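Local atomic coordinates of putative polyketide synthase (Streptomyces coelicolor, PDB entry 1U0M), a protein that condenses five malonyl-CoA units into a linear pentaketide and cyclises it to 1,3,6,8-tetrahydroxynaphthalene, a step in melanin biosynthesis. Residues Ile276-Gly281 with Ser314-Asp319; Leu306-Asn311 with Leu321-Asp326. One frame throughout, in Å; residues are numbered along the deposited sequence.

Interaction 1. Residues Ile276-Gly281 with Ser314-Asp319; sequences IVHAGG and SAVVLD
His-278 meets Val-316 in the active site of this thiolase-fold enzyme, where strand 276-278, at one edge of the mixed sheet, runs against helix 315-326. The axes of strand 276-278 and helix segment 315-319 approach to 7.4 Å and are nearly antiparallel, at 159°. Beside the His-278 side chain lie Cys-146, the probable active-site nucleophile, and Asn-311; the three are consistent with the Cys-His-Asn catalytic triad of chalcone synthase-like enzymes. Val-316 covers one face of the imidazole in a CH-pi contact: its CB stands 3.6 Å from the ring centroid of His-278, displaced toward the rim on the ND1 side. Both Val-316 methyls flank ND1, and CG2 also reaches CE1 of His-278 at 3.4 Å. With CG anti to the backbone N (chi1 167°), the imidazole is carried against the branched end of Val-316, one face toward it, and the two side chains cross at about a right angle. His-278 ND1 is thereby buried against hydrocarbon and has no polar partner in the model. Packing continues along the strand: Val-317 CG1 rests 3.9 Å from His-278 CB, and Ile-276 CG2 lies 3.5 Å from the carbonyl O of Val-317.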
loop_
_atom_site.group_PDB
_atom_site.type_symbol
_atom_site.label_atom_id
_atom_site.label_comp_id
_atom_site.label_asym_id
_atom_site.label_seq_id
_atom_site.Cartn_x
_atom_site.Cartn_y
_atom_site.Cartn_z
ATOM N N ILE A 276 -20.866 6.982 -11.222
ATOM C CA ILE A 276 -20.196 5.687 -11.146
ATOM C C ILE A 276 -19.610 5.536 -9.742
ATOM O O ILE A 276 -18.422 5.778 -9.525
ATOM C CB ILE A 276 -19.059 5.588 -12.190
ATOM C CG1 ILE A 276 -19.628 5.773 -13.600
ATOM C CG2 ILE A 276 -18.359 4.246 -12.078
ATOM C CD1 ILE A 276 -20.629 4.715 -14.006
ATOM N N VAL A 277 -20.455 5.146 -8.792
ATOM C CA VAL A 277 -20.024 4.986 -7.412
ATOM C C VAL A 277 -20.098 3.535 -6.951
ATOM O O VAL A 277 -20.997 2.797 -7.348
ATOM C CB VAL A 277 -20.890 5.829 -6.462
ATOM C CG1 VAL A 277 -21.108 7.203 -7.051
ATOM C CG2 VAL A 277 -22.213 5.138 -6.208
ATOM N N HIS A 278 -19.151 3.134 -6.106
ATOM C CA HIS A 278 -19.136 1.775 -5.594
ATOM C C HIS A 278 -19.600 1.684 -4.153
ATOM O O HIS A 278 -19.044 2.321 -3.258
ATOM C CB HIS A 278 -17.742 1.153 -5.696
ATOM C CG HIS A 278 -17.594 -0.110 -4.902
ATOM N ND1 HIS A 278 -18.525 -1.126 -4.943
ATOM C CD2 HIS A 278 -16.643 -0.509 -4.025
ATOM C CE1 HIS A 278 -18.155 -2.093 -4.123
ATOM N NE2 HIS A 278 -17.018 -1.744 -3.553
ATOM N N ALA A 279 -20.626 0.872 -3.950
ATOM C CA ALA A 279 -21.187 0.631 -2.633
ATOM C C ALA A 279 -21.514 -0.861 -2.598
ATOM O O ALA A 279 -22.018 -1.418 -3.578
ATOM C CB ALA A 279 -22.450 1.468 -2.437
ATOM N N GLY A 280 -21.207 -1.507 -1.478
ATOM C CA GLY A 280 -21.473 -2.927 -1.353
ATOM C C GLY A 280 -22.950 -3.255 -1.279
ATOM O O GLY A 280 -23.628 -2.891 -0.322
ATOM N N GLY A 281 -23.455 -3.947 -2.293
ATOM C CA GLY A 281 -24.857 -4.308 -2.304
ATOM C C GLY A 281 -25.743 -3.108 -2.568
ATOM O O GLY A 281 -25.435 -2.005 -2.122
ATOM N N SER A 314 -12.270 -3.331 -4.952
ATOM C CA SER A 314 -11.659 -2.228 -5.678
ATOM C C SER A 314 -11.973 -2.195 -7.169
ATOM O O SER A 314 -11.950 -1.132 -7.785
ATOM C CB SER A 314 -10.138 -2.245 -5.471
ATOM O OG SER A 314 -9.528 -3.392 -6.054
ATOM N N ALA A 315 -12.294 -3.348 -7.745
ATOM C CA ALA A 315 -12.570 -3.419 -9.171
ATOM C C ALA A 315 -13.966 -2.966 -9.593
ATOM O O ALA A 315 -14.219 -2.814 -10.785
ATOM C CB ALA A 315 -12.314 -4.831 -9.668
ATOM N N VAL A 316 -14.873 -2.741 -8.644
ATOM C CA VAL A 316 -16.228 -2.321 -9.004
ATOM C C VAL A 316 -16.291 -1.017 -9.808
ATOM O O VAL A 316 -16.863 -1.001 -10.900
ATOM C CB VAL A 316 -17.136 -2.164 -7.763
ATOM C CG1 VAL A 316 -18.462 -1.542 -8.172
ATOM C CG2 VAL A 316 -17.388 -3.523 -7.120
ATOM N N VAL A 317 -15.721 0.068 -9.282
ATOM C CA VAL A 317 -15.757 1.344 -10.002
ATOM C C VAL A 317 -15.338 1.162 -11.444
ATOM O O VAL A 317 -16.031 1.598 -12.359
ATOM C CB VAL A 317 -14.822 2.425 -9.394
ATOM C CG1 VAL A 317 -15.472 3.072 -8.208
ATOM C CG2 VAL A 317 -13.500 1.818 -9.017
ATOM N N LEU A 318 -14.200 0.506 -11.630
ATOM C CA LEU A 318 -13.642 0.268 -12.949
ATOM C C LEU A 318 -14.576 -0.488 -13.882
ATOM O O LEU A 318 -14.673 -0.161 -15.068
ATOM C CB LEU A 318 -12.313 -0.478 -12.819
ATOM C CG LEU A 318 -11.069 0.387 -12.574
ATOM C CD1 LEU A 318 -11.335 1.393 -11.469
ATOM C CD2 LEU A 318 -9.880 -0.501 -12.228
ATOM N N ASP A 319 -15.262 -1.496 -13.357
ATOM C CA ASP A 319 -16.176 -2.279 -14.175
ATOM C C ASP A 319 -17.446 -1.491 -14.485
ATOM O O ASP A 319 -18.060 -1.688 -15.531
ATOM C CB ASP A 319 -16.523 -3.586 -13.474
ATOM C CG ASP A 319 -17.471 -4.439 -14.279
ATOM O OD1 ASP A 319 -18.699 -4.250 -14.159
ATOM O OD2 ASP A 319 -16.979 -5.296 -15.045
#

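Interaction 2. Residues Leu306-Asn311 with Leu321-Asp326; sequences LTEYGN and LRRLFD
Glu-308, at the end of helix 300-308, receives Arg-323 of helix 315-326 in a salt bridge focused on a single oxygen. Arg-323 NH2 donates at 2.6 Å (N-H...O angle 153°) to OE1 of Glu-308, which accepts through the lone pair turned away from its other oxygen, and Arg-323 NH1 reaches OE1 of Glu-308 at 3.0 Å. Both bonds lie close to the guanidinium plane, although the carboxylate is twisted 54° from it. The same NH2 of Arg-323, whose chain is extended from CG to NE, stands 3.1 Å above the Tyr-309 ring plane, offset toward the rim. Arg-323 CZ is 4.7 Å from the Tyr-309 centroid, an off-centre cation-pi contact. Arg-322, bent at chi2 and chi3, instead brings NH2 to the edge of the Tyr-309 ring; its approach to the phenol OH has too poor an angle for a hydrogen bond. Further out, Asp-319 pairs through OD1 with Arg-323 NE and through OD2 with Arg-322 NH2, while Asp-326 OD2 takes a weak bond from Arg-322 NH1. Glu-308 and Asp-319 beside the ring, and Asp-326 farther along the helix, would offset the two arginine charges; two donors from a cation on one oxygen would probably favour ionised Glu-308.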
loop_
_atom_site.group_PDB
_atom_site.type_symbol
_atom_site.label_atom_id
_atom_site.label_comp_id
_atom_site.label_asym_id
_atom_site.label_seq_id
_atom_site.Cartn_x
_atom_site.Cartn_y
_atom_site.Cartn_z
ATOM N N LEU A 306 -22.602 -5.422 -9.620
ATOM C CA LEU A 306 -22.942 -6.219 -8.452
ATOM C C LEU A 306 -23.921 -7.347 -8.788
ATOM O O LEU A 306 -23.823 -8.449 -8.243
ATOM C CB LEU A 306 -23.511 -5.303 -7.358
ATOM C CG LEU A 306 -22.712 -4.023 -7.054
ATOM C CD1 LEU A 306 -23.421 -3.224 -5.964
ATOM C CD2 LEU A 306 -21.299 -4.364 -6.618
ATOM N N THR A 307 -24.849 -7.070 -9.702
ATOM C CA THR A 307 -25.853 -8.044 -10.109
ATOM C C THR A 307 -25.248 -9.219 -10.867
ATOM O O THR A 307 -25.677 -10.368 -10.695
ATOM C CB THR A 307 -26.946 -7.381 -10.998
ATOM O OG1 THR A 307 -27.606 -6.349 -10.254
ATOM C CG2 THR A 307 -27.981 -8.397 -11.423
ATOM N N GLU A 308 -24.245 -8.925 -11.688
ATOM C CA GLU A 308 -23.581 -9.938 -12.504
ATOM C C GLU A 308 -22.248 -10.476 -11.955
ATOM O O GLU A 308 -21.878 -11.621 -12.219
ATOM C CB GLU A 308 -23.360 -9.388 -13.924
ATOM C CG GLU A 308 -22.557 -10.314 -14.817
ATOM C CD GLU A 308 -22.329 -9.777 -16.225
ATOM O OE1 GLU A 308 -21.982 -8.583 -16.381
ATOM O OE2 GLU A 308 -22.477 -10.571 -17.178
ATOM N N TYR A 309 -21.530 -9.665 -11.192
ATOM C CA TYR A 309 -20.237 -10.088 -10.671
ATOM C C TYR A 309 -20.212 -10.166 -9.152
ATOM O O TYR A 309 -19.414 -10.898 -8.568
ATOM C CB TYR A 309 -19.149 -9.111 -11.150
ATOM C CG TYR A 309 -18.932 -9.089 -12.654
ATOM C CD1 TYR A 309 -18.293 -8.011 -13.271
ATOM C CD2 TYR A 309 -19.344 -10.154 -13.456
ATOM C CE1 TYR A 309 -18.067 -7.996 -14.651
ATOM C CE2 TYR A 309 -19.125 -10.154 -14.831
ATOM C CZ TYR A 309 -18.487 -9.075 -15.422
ATOM O OH TYR A 309 -18.263 -9.080 -16.781
ATOM N N GLY A 310 -21.097 -9.414 -8.516
ATOM C CA GLY A 310 -21.127 -9.390 -7.071
ATOM C C GLY A 310 -20.198 -8.273 -6.666
ATOM O O GLY A 310 -19.816 -7.448 -7.495
ATOM N N ASN A 311 -19.823 -8.228 -5.398
ATOM C CA ASN A 311 -18.920 -7.189 -4.954
ATOM C C ASN A 311 -17.494 -7.651 -5.196
ATOM O O ASN A 311 -16.982 -8.528 -4.494
ATOM C CB ASN A 311 -19.112 -6.905 -3.474
ATOM C CG ASN A 311 -18.423 -5.647 -3.052
ATOM O OD1 ASN A 311 -17.337 -5.320 -3.559
ATOM N ND2 ASN A 311 -19.033 -4.921 -2.118
ATOM N N LEU A 321 -17.544 1.708 -14.960
ATOM C CA LEU A 321 -17.116 2.553 -16.064
ATOM C C LEU A 321 -17.118 1.720 -17.325
ATOM O O LEU A 321 -17.696 2.112 -18.334
ATOM C CB LEU A 321 -15.705 3.085 -15.841
ATOM C CG LEU A 321 -15.554 4.470 -15.222
ATOM C CD1 LEU A 321 -14.077 4.832 -15.189
ATOM C CD2 LEU A 321 -16.331 5.496 -16.036
ATOM N N ARG A 322 -16.467 0.565 -17.266
ATOM C CA ARG A 322 -16.402 -0.313 -18.419
ATOM C C ARG A 322 -17.795 -0.521 -19.017
ATOM O O ARG A 322 -17.944 -0.649 -20.233
ATOM C CB ARG A 322 -15.776 -1.658 -18.025
ATOM C CG ARG A 322 -15.482 -2.592 -19.195
ATOM C CD ARG A 322 -16.673 -3.483 -19.499
ATOM N NE ARG A 322 -16.802 -4.565 -18.527
ATOM C CZ ARG A 322 -17.955 -5.132 -18.181
ATOM N NH1 ARG A 322 -19.094 -4.722 -18.719
ATOM N NH2 ARG A 322 -17.971 -6.114 -17.295
ATOM N N ARG A 323 -18.817 -0.543 -18.168
ATOM C CA ARG A 323 -20.183 -0.735 -18.645
ATOM C C ARG A 323 -20.771 0.563 -19.185
ATOM O O ARG A 323 -21.711 0.548 -19.984
ATOM C CB ARG A 323 -21.069 -1.277 -17.522
ATOM C CG ARG A 323 -20.771 -2.714 -17.142
ATOM C CD ARG A 323 -21.442 -3.080 -15.834
ATOM N NE ARG A 323 -20.931 -4.339 -15.309
ATOM C CZ ARG A 323 -21.402 -5.535 -15.637
ATOM N NH1 ARG A 323 -22.411 -5.641 -16.491
ATOM N NH2 ARG A 323 -20.858 -6.629 -15.119
ATOM N N LEU A 324 -20.214 1.683 -18.741
ATOM C CA LEU A 324 -20.676 2.987 -19.183
ATOM C C LEU A 324 -20.115 3.264 -20.570
ATOM O O LEU A 324 -20.641 4.092 -21.314
ATOM C CB LEU A 324 -20.228 4.062 -18.195
ATOM C CG LEU A 324 -20.686 5.498 -18.445
ATOM C CD1 LEU A 324 -20.656 6.262 -17.138
ATOM C CD2 LEU A 324 -19.796 6.155 -19.486
ATOM N N PHE A 325 -19.044 2.557 -20.908
ATOM C CA PHE A 325 -18.412 2.691 -22.211
ATOM C C PHE A 325 -19.173 1.865 -23.237
ATOM O O PHE A 325 -19.455 2.342 -24.335
ATOM C CB PHE A 325 -16.959 2.206 -22.166
ATOM C CG PHE A 325 -15.983 3.241 -21.694
ATOM C CD1 PHE A 325 -16.131 3.843 -20.450
ATOM C CD2 PHE A 325 -14.904 3.608 -22.490
ATOM C CE1 PHE A 325 -15.219 4.793 -20.007
ATOM C CE2 PHE A 325 -13.986 4.558 -22.056
ATOM C CZ PHE A 325 -14.143 5.151 -20.813
ATOM N N ASP A 326 -19.499 0.624 -22.880
ATOM C CA ASP A 326 -20.218 -0.264 -23.791
ATOM C C ASP A 326 -21.558 0.313 -24.221
ATOM O O ASP A 326 -21.961 0.167 -25.374
ATOM C CB ASP A 326 -20.422 -1.636 -23.156
ATOM C CG ASP A 326 -19.116 -2.282 -22.747
ATOM O OD1 ASP A 326 -18.156 -2.260 -23.550
ATOM O OD2 ASP A 326 -19.054 -2.817 -21.620
#

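In the fold
Interactions 1 and 2 have centres about 8 Å apart and both use helix 315-326: its first turns pack on strand 276-278, and its later turns meet the end of helix 300-308. Along the chain the segments alternate, 276-281, 306-311, 314-319 and 321-326, so the two contacts interlock within the C-terminal chalcone/stilbene synthase domain. Interaction 1 is buried, about 5 Å from the chain centre; interaction 2 is about 10 Å from it. Asp-319 of segment 314-319 is the main link, salt-bridged to Arg-322 and Arg-323 and touching Tyr-309; Asn-311, from segment 306-311, lies next to His-278. One helix thus packs on the probable catalytic His-278 and, farther along, joins a peripheral charged cluster.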